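Long-range contact in novel protein similar to vertebrate potassium voltage-gated channel, subfamily H (Eag-related) family (Danio rerio, PDB 3UKN), which probably forms the pore of a voltage-gated potassium channel, of which this chain supplies the cytoplasmic C-linker and cyclic nucleotide-binding homology domain: residues 21-25 against 38-42. Numbering follows the deposited sequence.
Sequences LKDFI and MLECF
This is an apolar contact between two antiparallel helices, the helix-turn-helix at the start of the C-linker in this KCNH channel fragment. Residues 21-25 lie on helix 13-27 and 38-42 on helix 32-45, and the pair stands well out from the cyclic nucleotide-binding homology domain. Both segments are regular α-helix, with I25 N hydrogen-bonded to L21 O (3.2 Å) and F42 N to M38 O (2.7 Å). The axes of these two segments lie 11.3 Å apart at closest approach, 158° between their N-to-C directions, a wide spacing that long side chains have to bridge; L21 and L39 set the register, CA to CA 7.7 Å. M38, with chi1 m, chi2 t and chi3 p, reaches across so that its CE lies 3.7 Å from I25 CG1, 4.0 Å from L21 CD1 and 4.0 Å from F24 CD2. I25 CD1 also meets L39 CD2 at 3.8 Å, and the extended K22 passes along the exposed side, its CE 4.1 Å from L39 CD1. The second subunit, another copy of the protein, packs L57 on L21, L58 on F24 and I69 on M38, so the helical hairpin also serves the subunit interface. Y14 and W46 both meet the F42 ring. L21, in the t,p rotamer, points into the middle of the contact: its CD2 sits 3.7 Å from L39 CD2 and just 3.4 Å from F42 CB.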
# COMPACT_ATOMS: atom_id res chain seq x y z
N LEU B 21 3.12 -3.91 13.85
CA LEU B 21 2.39 -3.40 15.01
C LEU B 21 3.29 -3.37 16.25
O LEU B 21 3.24 -2.43 17.06
CB LEU B 21 1.17 -4.26 15.29
CG LEU B 21 0.22 -3.65 16.31
CD1 LEU B 21 -0.14 -2.24 15.89
CD2 LEU B 21 -1.03 -4.52 16.45
N LYS B 22 4.11 -4.39 16.42
CA LYS B 22 5.04 -4.42 17.53
C LYS B 22 6.12 -3.34 17.40
O LYS B 22 6.44 -2.68 18.38
CB LYS B 22 5.62 -5.82 17.68
CG LYS B 22 4.59 -6.81 18.21
CD LYS B 22 5.13 -8.24 18.32
CE LYS B 22 4.11 -9.15 19.00
NZ LYS B 22 4.60 -10.55 19.21
N ASP B 23 6.66 -3.15 16.20
CA ASP B 23 7.60 -2.06 15.95
C ASP B 23 7.01 -0.74 16.42
O ASP B 23 7.65 0.01 17.16
CB ASP B 23 7.90 -1.95 14.47
CG ASP B 23 9.10 -2.76 14.06
OD1 ASP B 23 9.42 -3.76 14.74
OD2 ASP B 23 9.73 -2.38 13.05
N PHE B 24 5.79 -0.45 15.97
CA PHE B 24 5.16 0.83 16.27
C PHE B 24 5.02 1.07 17.77
O PHE B 24 5.20 2.19 18.24
CB PHE B 24 3.80 0.91 15.58
CG PHE B 24 3.03 2.17 15.87
CD1 PHE B 24 3.05 3.23 14.97
CD2 PHE B 24 2.26 2.28 17.02
CE1 PHE B 24 2.30 4.39 15.23
CE2 PHE B 24 1.52 3.44 17.28
CZ PHE B 24 1.55 4.49 16.39
N ILE B 25 4.71 0.01 18.51
CA ILE B 25 4.62 0.05 19.96
C ILE B 25 5.99 0.26 20.61
O ILE B 25 6.12 0.94 21.63
CB ILE B 25 4.07 -1.29 20.49
CG1 ILE B 25 2.65 -1.53 19.96
CG2 ILE B 25 4.13 -1.33 22.02
CD1 ILE B 25 2.19 -2.96 20.13
N MET B 38 -3.74 -3.22 22.12
CA MET B 38 -3.51 -3.13 20.68
C MET B 38 -3.34 -4.49 20.02
O MET B 38 -3.87 -4.72 18.93
CB MET B 38 -2.29 -2.24 20.38
CG MET B 38 -2.46 -0.79 20.82
SD MET B 38 -0.93 0.19 20.74
CE MET B 38 -0.54 0.16 19.01
N LEU B 39 -2.59 -5.37 20.67
CA LEU B 39 -2.32 -6.71 20.13
C LEU B 39 -3.56 -7.60 20.10
O LEU B 39 -3.73 -8.40 19.18
CB LEU B 39 -1.18 -7.38 20.90
CG LEU B 39 0.17 -6.65 20.81
CD1 LEU B 39 1.29 -7.46 21.44
CD2 LEU B 39 0.51 -6.30 19.34
N GLU B 40 -4.42 -7.47 21.11
CA GLU B 40 -5.65 -8.25 21.13
C GLU B 40 -6.73 -7.62 20.25
O GLU B 40 -7.57 -8.32 19.69
CB GLU B 40 -6.14 -8.53 22.57
CG GLU B 40 -6.22 -7.33 23.50
CD GLU B 40 -6.26 -7.71 24.99
OE1 GLU B 40 -6.46 -6.81 25.83
OE2 GLU B 40 -6.08 -8.91 25.32
N CYS B 41 -6.69 -6.30 20.11
CA CYS B 41 -7.60 -5.65 19.16
C CYS B 41 -7.16 -5.94 17.72
O CYS B 41 -7.99 -6.19 16.84
CB CYS B 41 -7.71 -4.15 19.43
SG CYS B 41 -8.77 -3.29 18.24
N PHE B 42 -5.85 -5.94 17.48
CA PHE B 42 -5.33 -6.40 16.20
C PHE B 42 -5.92 -7.75 15.76
O PHE B 42 -6.50 -7.86 14.68
CB PHE B 42 -3.80 -6.52 16.23
CG PHE B 42 -3.21 -7.10 14.97
CD1 PHE B 42 -3.04 -6.30 13.85
CD2 PHE B 42 -2.86 -8.43 14.91
CE1 PHE B 42 -2.50 -6.83 12.67
CE2 PHE B 42 -2.33 -8.98 13.74
CZ PHE B 42 -2.16 -8.19 12.62